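Local structure of 2,3-dihydroxybenzoate-AMP ligase (Bacillus subtilis, 1MDB) at residues L31-R41 against S52-D61; Y207-C218 against L238-A249. The protein belongs to the ANL superfamily of AMP-binding enzymes and holds adenosine monophosphate and 2,3-dihydroxy-benzoic acid in this model. All coordinates share one frame; numbering follows the deposited sequence.

Contact 1: residues L31-R41 against S52-D61; sequences LRDRAAKYGDR and SYRELDTRAD
Both oxygens of the Asp61 carboxylate are gripped end-on by Arg32. Arg32 NH1 meets Asp61 OD2 at 2.6 Å and Arg32 NH2 meets Asp61 OD1 at 2.6 Å. The two flat groups are nearly coplanar, and both oxygens are approached on their syn side. Arg32 NH1 also makes a weak bond to Asp57 OD1 at 3.0 Å, completing a salt-bridge network. Bends at chi2 (68°) and chi3 of Arg32 swing its guanidinium back toward helix 53-61. Water 1 joins Arg32 O to Asp57 OD1. Arg97 of helix 86-98 forms salt bridges with both aspartates, so the carboxylates share two arginines. Next to the charged groups, Ala35 CB packs on Asp57 CB at 3.4 Å. Leu31 CD2 lies 4.0 Å from Ala60 CB. At the other end Tyr38 and Tyr53 make a T-shaped pair. CE1 of Tyr38 points at the centre of the Tyr53 face, with ring planes at 81°. Tyr53 N donates to Arg41 O at 3.0 Å. Ser52 is the N-cap of helix 53-70, and its OG accepts from Glu55 N at 3.1 Å. The whole is a helix–β-hairpin–helix unit, helix segments 31-38 and 53-61 crossing at -139° in the AMP-binding domain.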
# COMPACT_ATOMS: atom_id res chain seq x y z
N LEU A 31 -16.57 4.44 -14.20
CA LEU A 31 -17.57 5.10 -13.36
C LEU A 31 -18.87 5.36 -14.12
O LEU A 31 -19.96 5.12 -13.60
CB LEU A 31 -17.00 6.42 -12.83
CG LEU A 31 -17.92 7.34 -12.02
CD1 LEU A 31 -18.62 6.59 -10.90
CD2 LEU A 31 -17.09 8.48 -11.47
N ARG A 32 -18.75 5.86 -15.35
CA ARG A 32 -19.93 6.15 -16.16
C ARG A 32 -20.82 4.91 -16.27
O ARG A 32 -22.04 4.99 -16.10
CB ARG A 32 -19.52 6.58 -17.57
CG ARG A 32 -20.68 7.11 -18.42
CD ARG A 32 -21.19 8.43 -17.87
NE ARG A 32 -20.21 9.49 -18.07
CZ ARG A 32 -20.19 10.63 -17.38
NH1 ARG A 32 -21.09 10.85 -16.43
NH2 ARG A 32 -19.27 11.55 -17.64
N ASP A 33 -20.19 3.78 -16.57
CA ASP A 33 -20.87 2.51 -16.72
C ASP A 33 -21.57 2.08 -15.42
O ASP A 33 -22.78 1.87 -15.40
CB ASP A 33 -19.87 1.45 -17.16
CG ASP A 33 -20.54 0.16 -17.58
OD1 ASP A 33 -21.21 -0.46 -16.73
OD2 ASP A 33 -20.39 -0.23 -18.76
N ARG A 34 -20.79 1.94 -14.35
CA ARG A 34 -21.35 1.52 -13.07
C ARG A 34 -22.47 2.46 -12.62
O ARG A 34 -23.45 2.02 -12.02
CB ARG A 34 -20.27 1.50 -11.98
CG ARG A 34 -19.09 0.58 -12.26
CD ARG A 34 -19.55 -0.84 -12.51
NE ARG A 34 -18.44 -1.76 -12.77
CZ ARG A 34 -17.54 -1.59 -13.72
NH1 ARG A 34 -17.59 -0.51 -14.50
NH2 ARG A 34 -16.59 -2.50 -13.92
N ALA A 35 -22.32 3.74 -12.91
CA ALA A 35 -23.33 4.72 -12.51
C ALA A 35 -24.64 4.52 -13.27
O ALA A 35 -25.72 4.79 -12.73
CB ALA A 35 -22.81 6.13 -12.74
N ALA A 36 -24.53 4.06 -14.51
CA ALA A 36 -25.70 3.83 -15.34
C ALA A 36 -26.46 2.57 -14.95
O ALA A 36 -27.69 2.53 -15.01
CB ALA A 36 -25.28 3.75 -16.81
N LYS A 37 -25.73 1.53 -14.55
CA LYS A 37 -26.33 0.26 -14.15
C LYS A 37 -27.07 0.28 -12.81
O LYS A 37 -28.24 -0.11 -12.73
CB LYS A 37 -25.27 -0.83 -14.12
CG LYS A 37 -24.64 -1.14 -15.47
CD LYS A 37 -23.75 -2.37 -15.39
CE LYS A 37 -23.25 -2.78 -16.77
NZ LYS A 37 -22.45 -4.04 -16.71
N TYR A 38 -26.41 0.75 -11.76
CA TYR A 38 -27.02 0.79 -10.44
C TYR A 38 -26.76 2.08 -9.68
O TYR A 38 -26.28 2.08 -8.54
CB TYR A 38 -26.54 -0.41 -9.63
CG TYR A 38 -25.08 -0.76 -9.85
CD1 TYR A 38 -24.06 0.06 -9.36
CD2 TYR A 38 -24.71 -1.93 -10.52
CE1 TYR A 38 -22.72 -0.29 -9.51
CE2 TYR A 38 -23.36 -2.29 -10.68
CZ TYR A 38 -22.37 -1.46 -10.17
OH TYR A 38 -21.04 -1.80 -10.29
N GLY A 39 -27.11 3.20 -10.31
CA GLY A 39 -26.89 4.50 -9.72
C GLY A 39 -27.29 4.71 -8.28
O GLY A 39 -26.62 5.43 -7.54
N ASP A 40 -28.39 4.08 -7.86
CA ASP A 40 -28.85 4.25 -6.49
C ASP A 40 -28.06 3.48 -5.43
O ASP A 40 -28.15 3.80 -4.25
CB ASP A 40 -30.33 3.90 -6.38
CG ASP A 40 -31.20 5.12 -6.18
OD1 ASP A 40 -30.67 6.25 -6.23
OD2 ASP A 40 -32.42 4.95 -5.97
N ARG A 41 -27.31 2.47 -5.84
CA ARG A 41 -26.52 1.74 -4.86
C ARG A 41 -25.57 2.69 -4.15
O ARG A 41 -25.04 3.61 -4.77
CB ARG A 41 -25.66 0.66 -5.50
CG ARG A 41 -26.39 -0.53 -6.05
CD ARG A 41 -25.37 -1.60 -6.40
NE ARG A 41 -25.94 -2.60 -7.29
CZ ARG A 41 -25.25 -3.61 -7.82
NH1 ARG A 41 -23.96 -3.74 -7.55
NH2 ARG A 41 -25.85 -4.47 -8.62
N SER A 52 -24.23 7.60 -3.65
CA SER A 52 -24.62 6.57 -4.60
C SER A 52 -23.65 6.64 -5.77
O SER A 52 -22.92 7.62 -5.91
CB SER A 52 -26.02 6.85 -5.12
OG SER A 52 -26.07 8.12 -5.74
N TYR A 53 -23.64 5.60 -6.59
CA TYR A 53 -22.76 5.56 -7.75
C TYR A 53 -23.09 6.70 -8.71
O TYR A 53 -22.19 7.29 -9.30
CB TYR A 53 -22.89 4.22 -8.48
CG TYR A 53 -22.05 3.10 -7.88
CD1 TYR A 53 -22.47 2.41 -6.74
CD2 TYR A 53 -20.83 2.74 -8.45
CE1 TYR A 53 -21.69 1.39 -6.18
CE2 TYR A 53 -20.04 1.72 -7.90
CZ TYR A 53 -20.48 1.05 -6.77
OH TYR A 53 -19.70 0.06 -6.21
N ARG A 54 -24.38 7.00 -8.87
CA ARG A 54 -24.81 8.07 -9.77
C ARG A 54 -24.29 9.39 -9.20
O ARG A 54 -23.80 10.25 -9.93
CB ARG A 54 -26.33 8.12 -9.86
CG ARG A 54 -26.87 8.88 -11.07
CD ARG A 54 -26.95 7.97 -12.30
NE ARG A 54 -27.85 6.84 -12.07
CZ ARG A 54 -28.15 5.91 -12.97
NH1 ARG A 54 -27.63 5.98 -14.19
NH2 ARG A 54 -28.98 4.92 -12.66
N GLU A 55 -24.42 9.53 -7.89
CA GLU A 55 -23.96 10.72 -7.18
C GLU A 55 -22.49 11.01 -7.48
O GLU A 55 -22.14 12.11 -7.91
CB GLU A 55 -24.17 10.50 -5.68
CG GLU A 55 -23.40 11.45 -4.78
CD GLU A 55 -24.29 12.47 -4.11
OE1 GLU A 55 -25.50 12.21 -3.96
OE2 GLU A 55 -23.77 13.54 -3.71
N LEU A 56 -21.63 10.02 -7.24
CA LEU A 56 -20.20 10.17 -7.49
C LEU A 56 -19.97 10.53 -8.95
O LEU A 56 -19.15 11.39 -9.27
CB LEU A 56 -19.48 8.86 -7.14
CG LEU A 56 -17.97 8.80 -7.40
CD1 LEU A 56 -17.26 9.92 -6.65
CD2 LEU A 56 -17.45 7.43 -6.95
N ASP A 57 -20.71 9.86 -9.84
CA ASP A 57 -20.61 10.09 -11.27
C ASP A 57 -20.88 11.57 -11.57
O ASP A 57 -20.09 12.24 -12.26
CB ASP A 57 -21.64 9.22 -12.00
CG ASP A 57 -21.46 9.22 -13.51
OD1 ASP A 57 -22.46 9.37 -14.23
OD2 ASP A 57 -20.32 9.04 -13.97
N THR A 58 -21.99 12.08 -11.05
CA THR A 58 -22.37 13.47 -11.26
C THR A 58 -21.37 14.47 -10.69
O THR A 58 -20.97 15.41 -11.37
CB THR A 58 -23.77 13.77 -10.67
OG1 THR A 58 -24.75 12.95 -11.32
CG2 THR A 58 -24.14 15.24 -10.87
N ARG A 59 -20.97 14.28 -9.43
CA ARG A 59 -20.01 15.19 -8.81
C ARG A 59 -18.69 15.21 -9.58
O ARG A 59 -18.05 16.25 -9.71
CB ARG A 59 -19.78 14.79 -7.35
CG ARG A 59 -21.07 14.79 -6.53
CD ARG A 59 -20.84 14.47 -5.05
NE ARG A 59 -19.96 15.45 -4.41
CZ ARG A 59 -20.28 16.13 -3.31
NH1 ARG A 59 -21.45 15.94 -2.73
NH2 ARG A 59 -19.41 17.00 -2.80
N ALA A 60 -18.28 14.06 -10.11
CA ALA A 60 -17.05 13.94 -10.88
C ALA A 60 -17.11 14.76 -12.18
O ALA A 60 -16.12 15.41 -12.56
CB ALA A 60 -16.78 12.47 -11.19
N ASP A 61 -18.26 14.73 -12.85
CA ASP A 61 -18.44 15.49 -14.08
C ASP A 61 -18.40 16.97 -13.74
O ASP A 61 -17.64 17.74 -14.33
CB ASP A 61 -19.79 15.20 -14.73
CG ASP A 61 -19.79 13.93 -15.55
OD1 ASP A 61 -18.71 13.55 -16.05
OD2 ASP A 61 -20.87 13.33 -15.70
O HOH W 1 -23.63 7.40 -15.70

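Contact 2: residues Y207-C218 against L238-A249; sequences YIYSLKRSVEVC and LSSPGVLGVLYA. With DBH (2,3-dihydroxy-benzoic acid), chain E.
With CG anti to the backbone N (chi1 -179°), the Tyr248 ring reaches across to helix 204-218. CG of Lys212 takes the matching course (chi1 -163°) and comes within 3.0 Å of Tyr248 OH. Lys212 CA lies over one face of that ring, offset toward the rim. Ile208 CG2 touches the ring edge, 3.8 Å from Tyr248 CE1. Val215 CG2 meets Tyr248 CD2 at 3.8 Å. Gly245 brings its backbone close to Leu211, whose CD2 packs against Ser239 CB at 3.4 Å, tighter than usual. Helix segments 207-218 and 242-248 of this buried contact cross at -76°. Helices 235-239 and 242-248 form the connection of a beta-alpha-beta crossover between parallel neighbouring strands 225-228 and 252-255 of the AMP-binding domain; helix 204-218 packs against it. A cis peptide precedes Pro241, between helices 235-239 and 242-248. Pro241 packs on Ser214 and Cys218, its CD 3.7 Å from Cys218 SG. Water 2 donates to Ser210 OG and Ser239 OG. Asn235 completes this polar patch, bonding through its side chain to Tyr207 OH and through its carbonyl to Ser239 OG. Ser240 points its CB away from helix 204-218, and its OG hydrogen-bonds O6 of 2,3-dihydroxy-benzoic acid at 2.6 Å.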
# COMPACT_ATOMS: atom_id res chain seq x y z
N TYR A 207 -3.86 -0.63 -14.90
CA TYR A 207 -4.37 -0.58 -13.53
C TYR A 207 -5.74 -1.24 -13.41
O TYR A 207 -5.98 -2.03 -12.50
CB TYR A 207 -4.46 0.86 -13.01
CG TYR A 207 -4.30 0.96 -11.49
CD1 TYR A 207 -3.11 0.60 -10.88
CD2 TYR A 207 -5.33 1.43 -10.69
CE1 TYR A 207 -2.94 0.71 -9.50
CE2 TYR A 207 -5.17 1.55 -9.30
CZ TYR A 207 -3.97 1.19 -8.72
OH TYR A 207 -3.78 1.29 -7.36
N ILE A 208 -6.64 -0.91 -14.32
CA ILE A 208 -7.96 -1.51 -14.27
C ILE A 208 -7.85 -3.04 -14.36
O ILE A 208 -8.62 -3.77 -13.74
CB ILE A 208 -8.87 -0.90 -15.37
CG1 ILE A 208 -9.04 0.60 -15.08
CG2 ILE A 208 -10.23 -1.60 -15.37
CD1 ILE A 208 -9.82 1.38 -16.13
N TYR A 209 -6.87 -3.54 -15.11
CA TYR A 209 -6.68 -4.99 -15.18
C TYR A 209 -6.33 -5.51 -13.78
O TYR A 209 -6.87 -6.52 -13.33
CB TYR A 209 -5.56 -5.36 -16.14
CG TYR A 209 -5.26 -6.84 -16.13
CD1 TYR A 209 -6.24 -7.77 -16.47
CD2 TYR A 209 -4.00 -7.32 -15.72
CE1 TYR A 209 -5.99 -9.14 -16.41
CE2 TYR A 209 -3.74 -8.69 -15.66
CZ TYR A 209 -4.74 -9.60 -16.01
OH TYR A 209 -4.50 -10.95 -15.94
N SER A 210 -5.41 -4.82 -13.09
CA SER A 210 -5.03 -5.24 -11.74
C SER A 210 -6.26 -5.25 -10.83
O SER A 210 -6.36 -6.09 -9.93
CB SER A 210 -3.96 -4.30 -11.16
OG SER A 210 -4.55 -3.16 -10.55
N LEU A 211 -7.19 -4.32 -11.06
CA LEU A 211 -8.42 -4.27 -10.26
C LEU A 211 -9.34 -5.46 -10.58
O LEU A 211 -9.92 -6.07 -9.67
CB LEU A 211 -9.16 -2.95 -10.52
CG LEU A 211 -8.45 -1.65 -10.10
CD1 LEU A 211 -9.29 -0.44 -10.53
CD2 LEU A 211 -8.24 -1.64 -8.59
N LYS A 212 -9.48 -5.79 -11.86
CA LYS A 212 -10.33 -6.91 -12.27
C LYS A 212 -9.83 -8.23 -11.72
O LYS A 212 -10.62 -9.07 -11.30
CB LYS A 212 -10.39 -7.01 -13.80
CG LYS A 212 -11.56 -7.85 -14.30
CD LYS A 212 -11.42 -8.24 -15.77
CE LYS A 212 -10.39 -9.33 -15.95
NZ LYS A 212 -10.26 -9.77 -17.37
N ARG A 213 -8.52 -8.44 -11.72
CA ARG A 213 -7.97 -9.68 -11.20
C ARG A 213 -8.13 -9.74 -9.68
O ARG A 213 -8.47 -10.79 -9.13
CB ARG A 213 -6.49 -9.82 -11.58
CG ARG A 213 -6.25 -10.48 -12.93
CD ARG A 213 -6.21 -12.01 -12.81
NE ARG A 213 -7.53 -12.62 -12.68
CZ ARG A 213 -7.75 -13.80 -12.10
NH1 ARG A 213 -6.74 -14.49 -11.59
NH2 ARG A 213 -8.98 -14.29 -12.04
N SER A 214 -7.90 -8.62 -9.00
CA SER A 214 -8.05 -8.58 -7.55
C SER A 214 -9.50 -8.87 -7.17
O SER A 214 -9.77 -9.53 -6.18
CB SER A 214 -7.64 -7.21 -7.00
OG SER A 214 -6.29 -6.92 -7.31
N VAL A 215 -10.43 -8.35 -7.96
CA VAL A 215 -11.85 -8.58 -7.72
C VAL A 215 -12.16 -10.08 -7.81
O VAL A 215 -12.79 -10.67 -6.92
CB VAL A 215 -12.72 -7.81 -8.75
CG1 VAL A 215 -14.13 -8.38 -8.76
CG2 VAL A 215 -12.77 -6.32 -8.38
N GLU A 216 -11.72 -10.70 -8.90
CA GLU A 216 -11.95 -12.12 -9.11
C GLU A 216 -11.25 -12.96 -8.03
O GLU A 216 -11.88 -13.81 -7.41
CB GLU A 216 -11.46 -12.51 -10.50
CG GLU A 216 -12.29 -11.87 -11.61
CD GLU A 216 -11.65 -12.01 -12.97
OE1 GLU A 216 -12.30 -11.64 -13.97
OE2 GLU A 216 -10.50 -12.50 -13.05
N VAL A 217 -9.97 -12.71 -7.80
CA VAL A 217 -9.23 -13.46 -6.78
C VAL A 217 -9.78 -13.25 -5.37
O VAL A 217 -9.69 -14.13 -4.53
CB VAL A 217 -7.73 -13.08 -6.76
CG1 VAL A 217 -7.02 -13.84 -5.65
CG2 VAL A 217 -7.10 -13.41 -8.09
N CYS A 218 -10.36 -12.08 -5.10
CA CYS A 218 -10.88 -11.79 -3.76
C CYS A 218 -12.40 -11.97 -3.60
O CYS A 218 -12.96 -11.69 -2.54
CB CYS A 218 -10.45 -10.37 -3.34
SG CYS A 218 -8.64 -10.16 -3.21
N LEU A 238 -5.95 0.79 -1.95
CA LEU A 238 -6.59 1.44 -3.09
C LEU A 238 -6.96 0.47 -4.19
O LEU A 238 -7.95 0.68 -4.89
CB LEU A 238 -5.67 2.50 -3.71
CG LEU A 238 -6.23 3.30 -4.90
CD1 LEU A 238 -7.20 4.36 -4.37
CD2 LEU A 238 -5.10 3.99 -5.67
N SER A 239 -6.17 -0.60 -4.35
CA SER A 239 -6.39 -1.53 -5.45
C SER A 239 -6.18 -3.04 -5.24
O SER A 239 -6.30 -3.80 -6.21
CB SER A 239 -5.49 -1.12 -6.61
OG SER A 239 -4.14 -1.41 -6.29
N SER A 240 -5.88 -3.48 -4.03
CA SER A 240 -5.63 -4.91 -3.84
C SER A 240 -6.51 -5.64 -2.83
O SER A 240 -6.01 -6.18 -1.84
CB SER A 240 -4.16 -5.13 -3.45
OG SER A 240 -3.28 -4.53 -4.39
N PRO A 241 -7.84 -5.67 -3.06
CA PRO A 241 -8.58 -5.07 -4.17
C PRO A 241 -8.82 -3.57 -3.93
O PRO A 241 -9.03 -2.80 -4.86
CB PRO A 241 -9.88 -5.87 -4.18
CG PRO A 241 -10.09 -6.19 -2.73
CD PRO A 241 -8.71 -6.61 -2.31
N GLY A 242 -8.79 -3.18 -2.66
CA GLY A 242 -8.95 -1.78 -2.30
C GLY A 242 -10.31 -1.13 -2.53
O GLY A 242 -11.29 -1.79 -2.88
N VAL A 243 -10.35 0.18 -2.33
CA VAL A 243 -11.59 0.95 -2.51
C VAL A 243 -11.98 0.96 -3.99
O VAL A 243 -13.17 0.90 -4.33
CB VAL A 243 -11.43 2.39 -1.97
CG1 VAL A 243 -11.21 2.36 -0.45
CG2 VAL A 243 -10.23 3.09 -2.63
N LEU A 244 -10.99 1.04 -4.87
CA LEU A 244 -11.26 1.05 -6.30
C LEU A 244 -11.70 -0.32 -6.81
O LEU A 244 -12.51 -0.42 -7.73
CB LEU A 244 -10.02 1.54 -7.08
CG LEU A 244 -9.57 2.97 -6.73
CD1 LEU A 244 -8.52 3.41 -7.73
CD2 LEU A 244 -10.77 3.94 -6.76
N GLY A 245 -11.16 -1.38 -6.22
CA GLY A 245 -11.57 -2.71 -6.63
C GLY A 245 -13.03 -2.91 -6.25
O GLY A 245 -13.82 -3.48 -7.01
N VAL A 246 -13.39 -2.42 -5.07
CA VAL A 246 -14.76 -2.53 -4.56
C VAL A 246 -15.76 -1.77 -5.44
O VAL A 246 -16.90 -2.20 -5.60
CB VAL A 246 -14.84 -2.03 -3.08
CG1 VAL A 246 -16.28 -2.10 -2.56
CG2 VAL A 246 -13.94 -2.89 -2.20
N LEU A 247 -15.34 -0.65 -6.02
CA LEU A 247 -16.23 0.13 -6.87
C LEU A 247 -16.32 -0.59 -8.21
O LEU A 247 -17.34 -0.52 -8.89
CB LEU A 247 -15.70 1.55 -7.10
CG LEU A 247 -15.42 2.49 -5.92
CD1 LEU A 247 -14.99 3.84 -6.48
CD2 LEU A 247 -16.65 2.65 -5.04
N TYR A 248 -15.25 -1.27 -8.59
CA TYR A 248 -15.22 -2.00 -9.84
C TYR A 248 -16.29 -3.09 -9.81
O TYR A 248 -16.98 -3.33 -10.80
CB TYR A 248 -13.85 -2.66 -10.06
CG TYR A 248 -13.73 -3.43 -11.36
CD1 TYR A 248 -13.12 -2.85 -12.48
CD2 TYR A 248 -14.23 -4.73 -11.48
CE1 TYR A 248 -13.02 -3.55 -13.69
CE2 TYR A 248 -14.14 -5.43 -12.68
CZ TYR A 248 -13.53 -4.84 -13.78
OH TYR A 248 -13.41 -5.55 -14.95
N ALA A 249 -16.42 -3.74 -8.66
CA ALA A 249 -17.37 -4.83 -8.48
C ALA A 249 -18.77 -4.41 -8.06
O ALA A 249 -19.63 -5.26 -7.88
CB ALA A 249 -16.81 -5.84 -7.47
C21 DBH E . 2.78 -2.63 -0.70
O9 DBH E . 3.49 -2.77 0.42
C18 DBH E . 1.59 -3.46 -1.02
C15 DBH E . 1.11 -4.41 -0.06
C12 DBH E . -0.00 -5.22 -0.36
C3 DBH E . 0.93 -3.33 -2.28
O3 DBH E . 1.35 -2.41 -3.26
C6 DBH E . -0.19 -4.14 -2.57
C9 DBH E . -0.65 -5.09 -1.62
O6 DBH E . -0.82 -4.03 -3.78
O HOH W 2 -2.83 -2.96 -8.30

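In the fold
Contact 1 and contact 2 lie on the same side of the chain's centre, their own centres about 18 Å apart, and they touch directly. Arg34 of contact 1 probably hydrogen-bonds through NE to Tyr248 O of contact 2 at 2.9 Å, and it makes a cation-pi pair with the Tyr248 ring. Tyr53 OH packs 3.5 Å from Leu247 CA and bonds to Gly251 O just beyond helix 242-248. Helix 86-98 touches both contacts, with Phe89 against Leu56 and Leu247. Contact 2 alone reaches the pocket, through Ser240, whose side chain is about 8 Å from bound adenosine monophosphate. The centre of contact 1 is about 26 Å from that of the chain, against about 13 Å for contact 2.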